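Beta-galactoside alpha-2,6-sialyltransferase (Photobacterium sp., PDB 2Z4T) probably transfers sialic acid from a CMP-linked donor to galactosides such as lactose, forming an alpha-2,6 linkage. Local coordinates at residues P127-L132 and F431-M436; Q131-I136 and M318-F323; H291-D296 and Y452-A457; L333-V338 and M435-L440. All coordinates share one frame; numbering follows the deposited sequence.

Contact 1: residues P127-L132 and F431-M436. With C5P (cytidine-5'-monophosphate), chain C.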
# COMPACT_ATOMS: atom_id res chain seq x y z
N PRO A 127 -3.27 2.85 2.96
CA PRO A 127 -3.26 1.53 2.33
C PRO A 127 -2.39 1.50 1.07
O PRO A 127 -1.68 0.51 0.82
CB PRO A 127 -4.72 1.29 1.97
CG PRO A 127 -5.51 2.20 2.90
CD PRO A 127 -4.63 3.41 3.06
N THR A 128 -2.45 2.59 0.30
CA THR A 128 -1.76 2.67 -0.97
C THR A 128 -0.23 2.61 -0.75
O THR A 128 0.51 2.00 -1.53
CB THR A 128 -2.17 3.97 -1.74
OG1 THR A 128 -3.49 3.80 -2.27
CG2 THR A 128 -1.21 4.25 -2.89
N LEU A 129 0.22 3.27 0.31
CA LEU A 129 1.61 3.24 0.69
C LEU A 129 2.05 1.81 1.01
O LEU A 129 3.08 1.35 0.51
CB LEU A 129 1.86 4.15 1.88
CG LEU A 129 3.30 4.19 2.39
CD1 LEU A 129 4.20 4.79 1.34
CD2 LEU A 129 3.35 4.97 3.72
N GLN A 130 1.27 1.11 1.83
CA GLN A 130 1.61 -0.25 2.19
C GLN A 130 1.58 -1.20 0.98
O GLN A 130 2.44 -2.09 0.85
CB GLN A 130 0.70 -0.75 3.29
CG GLN A 130 0.93 -0.08 4.61
CD GLN A 130 2.16 -0.60 5.39
OE1 GLN A 130 2.73 0.13 6.21
NE2 GLN A 130 2.55 -1.84 5.15
N GLN A 131 0.60 -1.00 0.10
CA GLN A 131 0.46 -1.83 -1.09
C GLN A 131 1.66 -1.64 -2.00
O GLN A 131 2.20 -2.61 -2.52
CB GLN A 131 -0.86 -1.54 -1.84
CG GLN A 131 -2.12 -1.88 -1.02
CD GLN A 131 -3.42 -1.40 -1.68
OE1 GLN A 131 -3.41 -0.48 -2.51
NE2 GLN A 131 -4.55 -2.04 -1.32
N LEU A 132 2.11 -0.39 -2.16
CA LEU A 132 3.30 -0.08 -2.93
C LEU A 132 4.49 -0.88 -2.44
O LEU A 132 5.25 -1.46 -3.24
CB LEU A 132 3.69 1.38 -2.80
CG LEU A 132 4.34 2.11 -3.99
CD1 LEU A 132 5.26 3.21 -3.55
CD2 LEU A 132 5.04 1.21 -5.01
N PHE A 431 3.74 10.93 5.04
CA PHE A 431 4.71 11.40 5.99
C PHE A 431 5.52 10.24 6.55
O PHE A 431 6.69 10.41 6.95
CB PHE A 431 4.02 12.19 7.11
CG PHE A 431 4.97 12.87 8.05
CD1 PHE A 431 5.77 13.91 7.62
CD2 PHE A 431 5.05 12.47 9.37
CE1 PHE A 431 6.66 14.57 8.50
CE2 PHE A 431 5.90 13.11 10.26
CZ PHE A 431 6.72 14.16 9.84
N GLU A 432 4.92 9.06 6.60
CA GLU A 432 5.70 7.98 7.16
C GLU A 432 6.91 7.55 6.31
O GLU A 432 7.84 6.94 6.84
CB GLU A 432 4.89 6.84 7.83
CG GLU A 432 3.55 6.47 7.29
CD GLU A 432 2.43 7.46 7.49
OE1 GLU A 432 1.80 7.54 8.56
OE2 GLU A 432 2.10 8.11 6.51
N VAL A 433 6.97 7.97 5.05
CA VAL A 433 8.19 7.71 4.31
C VAL A 433 9.34 8.54 4.87
O VAL A 433 10.50 8.08 4.84
CB VAL A 433 8.06 7.76 2.75
CG1 VAL A 433 6.63 7.56 2.28
CG2 VAL A 433 8.70 8.96 2.15
N LEU A 434 9.04 9.71 5.43
CA LEU A 434 10.10 10.47 6.10
C LEU A 434 10.58 9.75 7.35
O LEU A 434 11.76 9.81 7.68
CB LEU A 434 9.70 11.92 6.44
CG LEU A 434 9.18 12.94 5.42
CD1 LEU A 434 9.89 14.22 5.68
CD2 LEU A 434 9.33 12.55 3.95
N MET A 435 9.67 9.09 8.05
CA MET A 435 10.07 8.25 9.17
C MET A 435 10.97 7.10 8.71
O MET A 435 12.02 6.88 9.31
CB MET A 435 8.86 7.68 9.90
CG MET A 435 9.20 6.91 11.17
SD MET A 435 7.74 6.04 11.81
CE MET A 435 7.49 4.87 10.46
N MET A 436 10.56 6.40 7.66
CA MET A 436 11.26 5.22 7.15
C MET A 436 12.61 5.56 6.55
O MET A 436 13.51 4.72 6.56
CB MET A 436 10.43 4.47 6.11
CG MET A 436 9.15 3.87 6.68
SD MET A 436 8.39 2.72 5.56
CE MET A 436 7.65 3.82 4.35
O3P C5P C . -4.67 12.83 8.14
P C5P C . -5.11 11.45 7.84
O1P C5P C . -6.10 11.52 6.68
O2P C5P C . -5.50 10.67 9.08
O5' C5P C . -3.82 10.69 7.34
C5' C5P C . -3.88 9.46 6.65
C4' C5P C . -2.50 9.31 6.00
O4' C5P C . -2.28 10.38 5.07
C3' C5P C . -1.35 9.43 6.97
O3' C5P C . -0.97 8.19 7.56
C2' C5P C . -0.24 9.89 6.07
O2' C5P C . 0.21 8.82 5.23
C1' C5P C . -0.92 10.81 5.11
N1 C5P C . -0.77 12.20 5.54
C2 C5P C . 0.44 12.88 5.26
N3 C5P C . 0.60 14.18 5.64
C4 C5P C . -0.39 14.84 6.30
C5 C5P C . -1.60 14.18 6.59
C6 C5P C . -1.77 12.84 6.19
O2 C5P C . 1.38 12.32 4.68
N4 C5P C . -0.20 16.13 6.65
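L129 meets E432, V433 and M436 where helix 126-141 faces helix 431-436. The short axes come no closer than 11.5 Å and run at 44°, so side chains span the gap. On the first helix T128 comes just before this point; its OG1 bonds D122, and T128 belongs to a magnesium site. L129 carries the contact. Its CG lies trans to the backbone N (chi1 179°), which sends the forked end outward to the other helix. CD1 packs on V433 at 3.8 Å from CG1. CD2 lies 3.9 Å from E432 CG and reaches M436 CE more loosely. This is the GT-B arrangement: two Rossmann-like domains facing each other, with the nucleotide in the cleft between them. E432 serves both sides. Its CG touches L129, and a bend at chi2 (-70°) turns the carboxylate to the ribose of the bound CMP. O3' of CMP donates to E432 OE1 at 3.0 Å. The gap between CMP O2' and E432 OE2 is too short to be trusted in detail. F431 N donates to O2 of the cytosine at 2.8 Å. Further along the first helix, Q131 bonds W151 and S199, and L132 packs on helix 328-338.

Contact 2: residues Q131-I136 and M318-F323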
# COMPACT_ATOMS: atom_id res chain seq x y z
N GLN A 131 0.60 -1.00 0.10
CA GLN A 131 0.46 -1.83 -1.09
C GLN A 131 1.66 -1.64 -2.00
O GLN A 131 2.20 -2.61 -2.52
CB GLN A 131 -0.86 -1.54 -1.84
CG GLN A 131 -2.12 -1.88 -1.02
CD GLN A 131 -3.42 -1.40 -1.68
OE1 GLN A 131 -3.41 -0.48 -2.51
NE2 GLN A 131 -4.55 -2.04 -1.32
N LEU A 132 2.11 -0.39 -2.16
CA LEU A 132 3.30 -0.08 -2.93
C LEU A 132 4.49 -0.88 -2.44
O LEU A 132 5.25 -1.46 -3.24
CB LEU A 132 3.69 1.38 -2.80
CG LEU A 132 4.34 2.11 -3.99
CD1 LEU A 132 5.26 3.21 -3.55
CD2 LEU A 132 5.04 1.21 -5.01
N MET A 133 4.69 -0.89 -1.12
CA MET A 133 5.79 -1.62 -0.54
C MET A 133 5.65 -3.13 -0.79
O MET A 133 6.65 -3.80 -1.02
CB MET A 133 5.93 -1.30 0.95
CG MET A 133 6.40 0.12 1.23
SD MET A 133 6.90 0.40 2.94
CE MET A 133 5.36 0.19 3.84
N ASP A 134 4.41 -3.66 -0.75
CA ASP A 134 4.15 -5.07 -1.09
C ASP A 134 4.50 -5.42 -2.54
O ASP A 134 4.96 -6.53 -2.81
CB ASP A 134 2.69 -5.43 -0.83
CG ASP A 134 2.34 -5.42 0.64
OD1 ASP A 134 3.24 -5.44 1.53
OD2 ASP A 134 1.13 -5.39 0.92
N ILE A 135 4.28 -4.47 -3.45
CA ILE A 135 4.47 -4.71 -4.87
C ILE A 135 5.95 -4.80 -5.15
O ILE A 135 6.40 -5.76 -5.80
CB ILE A 135 3.85 -3.58 -5.70
CG1 ILE A 135 2.32 -3.72 -5.73
CG2 ILE A 135 4.46 -3.50 -7.11
CD1 ILE A 135 1.57 -2.47 -6.21
N ILE A 136 6.71 -3.82 -4.66
CA ILE A 136 8.15 -3.82 -4.84
C ILE A 136 8.80 -5.11 -4.28
O ILE A 136 9.60 -5.74 -4.97
CB ILE A 136 8.78 -2.53 -4.24
CG1 ILE A 136 8.20 -1.31 -4.96
CG2 ILE A 136 10.32 -2.57 -4.40
CD1 ILE A 136 8.70 -0.02 -4.49
N MET A 318 0.40 -3.43 11.35
CA MET A 318 1.04 -2.78 10.18
C MET A 318 2.55 -2.59 10.45
O MET A 318 2.95 -2.17 11.54
CB MET A 318 0.35 -1.46 9.91
CG MET A 318 0.40 -0.97 8.48
SD MET A 318 -0.53 0.57 8.22
CE MET A 318 -2.19 -0.09 8.06
N GLN A 319 3.38 -2.94 9.48
CA GLN A 319 4.85 -2.90 9.64
C GLN A 319 5.42 -1.65 8.97
O GLN A 319 4.88 -1.20 7.95
CB GLN A 319 5.48 -4.17 9.04
CG GLN A 319 5.06 -5.49 9.72
CD GLN A 319 5.38 -5.49 11.22
OE1 GLN A 319 4.48 -5.50 12.08
NE2 GLN A 319 6.67 -5.42 11.54
N TRP A 320 6.52 -1.12 9.53
CA TRP A 320 7.23 0.05 8.95
C TRP A 320 8.71 -0.22 8.64
O TRP A 320 9.56 0.70 8.64
CB TRP A 320 7.06 1.28 9.85
CG TRP A 320 5.63 1.64 9.93
CD1 TRP A 320 4.77 1.39 10.98
CD2 TRP A 320 4.84 2.24 8.90
NE1 TRP A 320 3.50 1.82 10.67
CE2 TRP A 320 3.52 2.35 9.40
CE3 TRP A 320 5.13 2.70 7.62
CZ2 TRP A 320 2.48 2.91 8.65
CZ3 TRP A 320 4.09 3.25 6.86
CH2 TRP A 320 2.78 3.35 7.38
N ASP A 321 9.02 -1.47 8.36
CA ASP A 321 10.39 -1.87 8.09
C ASP A 321 10.55 -2.34 6.64
O ASP A 321 11.57 -2.89 6.27
CB ASP A 321 10.82 -2.97 9.06
CG ASP A 321 10.01 -4.26 8.91
OD1 ASP A 321 8.92 -4.29 8.26
OD2 ASP A 321 10.47 -5.26 9.49
N GLY A 322 9.51 -2.11 5.84
CA GLY A 322 9.52 -2.49 4.43
C GLY A 322 10.62 -1.79 3.66
O GLY A 322 11.33 -2.42 2.82
N PHE A 323 10.79 -0.51 3.95
CA PHE A 323 11.77 0.29 3.25
C PHE A 323 13.17 -0.19 3.63
O PHE A 323 14.01 -0.40 2.78
CB PHE A 323 11.58 1.77 3.54
CG PHE A 323 12.65 2.64 2.91
CD1 PHE A 323 12.58 2.97 1.56
CD2 PHE A 323 13.72 3.11 3.67
CE1 PHE A 323 13.56 3.76 0.98
CE2 PHE A 323 14.70 3.90 3.10
CZ PHE A 323 14.63 4.23 1.74
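M133 and G322 bring the two backbones nearest each other, with their CA atoms 6.3 Å apart, where helix 126-141 passes the loop that leads into helix 322-325. There is no hydrogen bond across the contact. M133 makes every contact from the helix side. Its side chain sets out toward the loop, and CG is trans to the carbonyl carbon (chi1 -69°). The thioether then bends at its last torsion, so SD and CE meet different parts of the loop. SD lies against the main chain, 4.2 Å from G322 CA and 4.1 Å from F323 N. These are van der Waals distances. G322 has no side chain, and the sulfur rests on its bare CA. CE lies 4.4 Å from Q319 O and 4.5 Å from W320 CZ3. It approaches the indole obliquely. The W320 side chain starts away from the helix, but the ring swings back, and its CZ3 corner comes near the M133 methyl. The same indole also touches L129, E432, M435 and T454. M133 in turn packs on M436 and F326. D321 makes a salt bridge with K325. At the head of the loop, M318 is bonded through its backbone to F292. The loop thus leaves strand 315-317 at the margin of the N-terminal Rossmann-like sheet and passes over helix 126-141. W320 is laid beside E432, a residue that binds CMP, at the interdomain cleft of the GT-B fold.

Contact 3: residues H291-D296 and Y452-A457. With PO4 (phosphate ion), chain I.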
# COMPACT_ATOMS: atom_id res chain seq x y z
N HIS A 291 -3.99 -5.85 8.55
CA HIS A 291 -2.84 -5.09 9.01
C HIS A 291 -3.31 -3.80 9.68
O HIS A 291 -3.58 -2.81 9.02
CB HIS A 291 -1.90 -4.81 7.84
CG HIS A 291 -1.49 -6.05 7.12
ND1 HIS A 291 -2.24 -6.61 6.11
CD2 HIS A 291 -0.42 -6.86 7.29
CE1 HIS A 291 -1.64 -7.70 5.67
NE2 HIS A 291 -0.54 -7.88 6.37
N PHE A 292 -3.43 -3.84 11.00
CA PHE A 292 -4.00 -2.72 11.74
C PHE A 292 -2.97 -1.62 11.92
O PHE A 292 -1.84 -1.88 12.36
CB PHE A 292 -4.51 -3.19 13.11
CG PHE A 292 -5.98 -3.61 13.14
CD1 PHE A 292 -6.49 -4.50 12.21
CD2 PHE A 292 -6.83 -3.12 14.13
CE1 PHE A 292 -7.83 -4.90 12.25
CE2 PHE A 292 -8.19 -3.51 14.18
CZ PHE A 292 -8.69 -4.41 13.24
N LEU A 293 -3.36 -0.38 11.62
CA LEU A 293 -2.52 0.76 11.96
C LEU A 293 -2.07 0.70 13.42
O LEU A 293 -0.91 0.99 13.74
CB LEU A 293 -3.27 2.07 11.69
CG LEU A 293 -2.54 3.40 11.89
CD1 LEU A 293 -1.26 3.47 11.09
CD2 LEU A 293 -3.47 4.56 11.55
N ARG A 294 -2.99 0.35 14.31
CA ARG A 294 -2.65 0.15 15.71
C ARG A 294 -3.40 -1.06 16.23
O ARG A 294 -4.52 -0.95 16.75
CB ARG A 294 -2.96 1.40 16.53
CG ARG A 294 -1.95 2.56 16.38
CD ARG A 294 -0.60 2.25 17.04
NE ARG A 294 -0.72 2.18 18.50
CZ ARG A 294 -0.52 3.21 19.32
NH1 ARG A 294 -0.17 4.40 18.84
NH2 ARG A 294 -0.67 3.06 20.64
N LYS A 295 -2.78 -2.23 16.07
CA LYS A 295 -3.33 -3.48 16.55
C LYS A 295 -3.71 -3.45 18.03
O LYS A 295 -4.70 -4.08 18.43
CB LYS A 295 -2.33 -4.61 16.30
CG LYS A 295 -2.78 -5.97 16.80
CD LYS A 295 -1.79 -7.03 16.37
CE LYS A 295 -1.78 -8.20 17.34
NZ LYS A 295 -1.20 -9.40 16.68
N ASP A 296 -2.95 -2.72 18.83
CA ASP A 296 -3.14 -2.72 20.28
C ASP A 296 -4.47 -2.09 20.68
O ASP A 296 -4.92 -2.26 21.81
CB ASP A 296 -1.95 -2.07 21.02
CG ASP A 296 -1.60 -0.67 20.52
OD1 ASP A 296 -1.90 -0.33 19.35
OD2 ASP A 296 -0.99 0.10 21.31
N TYR A 452 0.07 10.51 13.25
CA TYR A 452 0.39 10.48 14.68
C TYR A 452 0.11 9.15 15.38
O TYR A 452 0.50 8.98 16.55
CB TYR A 452 -0.28 11.64 15.44
CG TYR A 452 0.28 12.97 14.99
CD1 TYR A 452 1.58 13.37 15.33
CD2 TYR A 452 -0.47 13.81 14.16
CE1 TYR A 452 2.10 14.58 14.90
CE2 TYR A 452 0.05 15.02 13.72
CZ TYR A 452 1.33 15.40 14.08
OH TYR A 452 1.85 16.61 13.63
N PHE A 453 -0.56 8.22 14.68
CA PHE A 453 -0.73 6.89 15.23
C PHE A 453 0.61 6.14 15.19
O PHE A 453 0.79 5.14 15.92
CB PHE A 453 -1.81 6.09 14.47
CG PHE A 453 -3.25 6.53 14.75
CD1 PHE A 453 -4.25 5.58 14.96
CD2 PHE A 453 -3.61 7.88 14.76
CE1 PHE A 453 -5.58 5.95 15.20
CE2 PHE A 453 -4.93 8.28 15.01
CZ PHE A 453 -5.92 7.29 15.23
N THR A 454 1.55 6.63 14.37
CA THR A 454 2.78 5.89 14.06
C THR A 454 4.08 6.62 14.45
O THR A 454 5.00 6.00 14.97
CB THR A 454 2.82 5.55 12.57
OG1 THR A 454 1.66 4.80 12.22
CG2 THR A 454 4.07 4.76 12.21
N ILE A 455 4.16 7.92 14.17
CA ILE A 455 5.34 8.75 14.45
C ILE A 455 5.70 8.68 15.94
O ILE A 455 4.83 8.84 16.79
CB ILE A 455 5.11 10.24 14.01
CG1 ILE A 455 4.92 10.35 12.48
CG2 ILE A 455 6.23 11.16 14.42
CD1 ILE A 455 5.82 9.42 11.60
N PRO A 456 7.00 8.44 16.25
CA PRO A 456 7.50 8.39 17.63
C PRO A 456 7.15 9.63 18.46
O PRO A 456 7.31 10.76 18.00
CB PRO A 456 9.02 8.29 17.44
CG PRO A 456 9.18 7.64 16.14
CD PRO A 456 8.08 8.20 15.28
N ALA A 457 6.67 9.37 19.67
CA ALA A 457 6.25 10.40 20.60
C ALA A 457 7.27 11.52 20.76
O ALA A 457 6.91 12.69 20.84
CB ALA A 457 5.93 9.78 21.96
P PO4 I . 2.07 -8.94 14.19
O1 PO4 I . 0.71 -8.82 14.84
O2 PO4 I . 2.30 -10.40 13.83
O3 PO4 I . 2.09 -8.11 12.93
O4 PO4 I . 3.09 -8.43 15.19
O HOH W 1 1.56 2.10 12.84
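The border of the CMP pocket is where L293 and R294 meet F453 and T454. The loop that holds F453 and T454 follows S449 and S450, which bind CMP, and L293 also touches S450. L293 CD2 lies 3.6 Å from F453 CD1, approaching the ring obliquely. The other methyl, L293 CD1, sits 3.4 Å from T454 OG1. A water links the same two residues, donating to L293 O at 2.9 Å and to T454 OG1 at 2.8 Å. R294 adds the direct polar link. Its NH1 donates to F453 O at 3.2 Å, nearly straight at 161°, with the oxygen close to the guanidinium plane. Bends at chi2 and chi3 curl the chain back alongside F453, with CG passing 4.0 Å from F453 CB. The guanidinium is steeply inclined to the phenyl ring, at 75°. D296 fixes its rotation: R294 NE bonds OD1 at 2.9 Å and NH2 bonds OD2, a side-on, two-pronged salt bridge using syn lone pairs. R294 NH2 also bonds L489 O. The paired carboxylate would be expected to offset the arginine charge. K295 extends the other way and holds a phosphate ion, probably from the crystallisation liquor. The first segment leaves strand 288-292 beside strand 315-317, and L293 packs on Y237 of helix 234-243. The loop of T454 joins strands 443-447 and 460-465, and T454 leans on M435 of helix 431-436.

Contact 4: residues L333-V338 and M435-L440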
# COMPACT_ATOMS: atom_id res chain seq x y z
N LEU A 333 13.68 2.90 -6.35
CA LEU A 333 12.46 2.79 -7.13
C LEU A 333 11.27 3.25 -6.28
O LEU A 333 10.41 3.99 -6.76
CB LEU A 333 12.28 1.36 -7.64
CG LEU A 333 11.00 1.06 -8.43
CD1 LEU A 333 10.88 1.95 -9.71
CD2 LEU A 333 10.93 -0.44 -8.76
N PHE A 334 11.26 2.85 -5.01
CA PHE A 334 10.26 3.28 -4.05
C PHE A 334 10.17 4.81 -3.91
O PHE A 334 9.08 5.38 -4.09
CB PHE A 334 10.53 2.61 -2.69
CG PHE A 334 9.57 3.00 -1.62
CD1 PHE A 334 8.27 2.52 -1.62
CD2 PHE A 334 9.97 3.82 -0.56
CE1 PHE A 334 7.37 2.88 -0.61
CE2 PHE A 334 9.09 4.18 0.46
CZ PHE A 334 7.79 3.71 0.43
N LEU A 335 11.30 5.46 -3.61
CA LEU A 335 11.31 6.92 -3.38
C LEU A 335 10.85 7.66 -4.62
O LEU A 335 10.17 8.70 -4.57
CB LEU A 335 12.69 7.45 -2.93
CG LEU A 335 13.21 6.87 -1.61
CD1 LEU A 335 14.51 7.54 -1.20
CD2 LEU A 335 12.15 6.95 -0.48
N SER A 336 11.24 7.09 -5.74
CA SER A 336 10.93 7.62 -7.02
C SER A 336 9.43 7.51 -7.30
O SER A 336 8.82 8.45 -7.77
CB SER A 336 11.76 6.86 -8.04
OG SER A 336 11.37 7.25 -9.32
N ILE A 337 8.83 6.37 -6.97
CA ILE A 337 7.39 6.23 -7.13
C ILE A 337 6.56 7.13 -6.19
O ILE A 337 5.55 7.67 -6.61
CB ILE A 337 6.92 4.76 -7.06
CG1 ILE A 337 7.53 3.97 -8.23
CG2 ILE A 337 5.38 4.70 -7.13
CD1 ILE A 337 7.28 2.47 -8.20
N VAL A 338 6.99 7.28 -4.94
CA VAL A 338 6.32 8.21 -4.02
C VAL A 338 6.71 9.70 -4.25
O VAL A 338 6.15 10.58 -3.60
CB VAL A 338 6.46 7.80 -2.51
CG1 VAL A 338 6.23 6.29 -2.31
CG2 VAL A 338 7.83 8.22 -1.95
N MET A 435 9.67 9.09 8.05
CA MET A 435 10.07 8.25 9.17
C MET A 435 10.97 7.10 8.71
O MET A 435 12.02 6.88 9.31
CB MET A 435 8.86 7.68 9.90
CG MET A 435 9.20 6.91 11.17
SD MET A 435 7.74 6.04 11.81
CE MET A 435 7.49 4.87 10.46
N MET A 436 10.56 6.40 7.66
CA MET A 436 11.26 5.22 7.15
C MET A 436 12.61 5.56 6.55
O MET A 436 13.51 4.72 6.56
CB MET A 436 10.43 4.47 6.11
CG MET A 436 9.15 3.87 6.68
SD MET A 436 8.39 2.72 5.56
CE MET A 436 7.65 3.82 4.35
N THR A 437 12.75 6.78 6.04
CA THR A 437 14.01 7.21 5.46
C THR A 437 14.90 7.97 6.46
O THR A 437 15.97 8.49 6.10
CB THR A 437 13.80 8.07 4.19
OG1 THR A 437 12.98 9.20 4.52
CG2 THR A 437 13.11 7.24 3.04
N ASP A 438 14.47 8.02 7.72
CA ASP A 438 15.21 8.73 8.78
C ASP A 438 15.39 10.21 8.42
O ASP A 438 16.48 10.75 8.51
CB ASP A 438 16.57 8.04 9.03
CG ASP A 438 17.25 8.56 10.29
OD1 ASP A 438 16.55 8.94 11.27
OD2 ASP A 438 18.51 8.58 10.29
N MET A 439 14.29 10.84 8.01
CA MET A 439 14.25 12.21 7.52
C MET A 439 13.25 13.02 8.34
O MET A 439 12.69 14.02 7.87
CB MET A 439 13.85 12.25 6.04
CG MET A 439 14.96 11.86 5.05
SD MET A 439 16.48 12.82 5.29
CE MET A 439 16.00 14.44 4.69
N LEU A 440 13.01 12.57 9.56
CA LEU A 440 12.24 13.36 10.50
C LEU A 440 13.03 14.61 10.91
O LEU A 440 14.23 14.55 11.14
CB LEU A 440 11.88 12.51 11.72
CG LEU A 440 10.54 11.74 11.75
CD1 LEU A 440 9.78 11.72 10.44
CD2 LEU A 440 10.71 10.35 12.37
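F334 and L335 of helix 328-338 touch M436 and T437 at the end of helix 431-436. M436 lays its methyl near the far end of the F334 ring, with CE 3.9 Å from CZ. The two side chains cross at about a right angle, and the methyl comes in obliquely to the ring. L335 and T437 meet tip to tip, with CD2 of L335 3.7 Å from CG2 of T437. The next shell fixes these groups. V338 CG1 sits 4.0 Å above one face of the F334 ring, toward its rim. L132, M133 and I136 of helix 126-141 also pack on F334. T437 is set by its hydroxyl. With chi1 at 57°, OG1 lies between the backbone N and the carbonyl carbon and bonds V433 O one helical turn back, while CG2 is left to face L335. A Schellman motif ends the helix here. D438, with positive phi, is its C-prime residue, D438 N bonds M435 O at 3.1 Å, and M439 N reaches back to L434 O. Farther out, K342 NZ bonds T437 O, and M439 O accepts from Y349 OH. The contact itself is all carbon against carbon, with no hydrogen bond across it. The polar atom of T437 is satisfied within its own helix end, so this fit depends on shape and on the burial of apolar groups.

From the N terminus, helix 126-141 starts two contacts. Contact 2 closes the shorter loop, at 318-323, and contact 1 the longer one, at 431-436. Contact 3 opens at 291-296, inside both loops, and closes at 452-457, beyond them, so it crosses contacts 1 and 2. Contact 4 opens at 333-338, after contact 2 has closed, and ends on the same helix as contact 1. It is nested within the loop of contact 3. Contacts 1 and 3 join the two Rossmann-like domains beside CMP. Contact 2 packs the loop after strand 315-317 on helix 126-141, and contact 4 sets helix 328-338 against the end of helix 431-436.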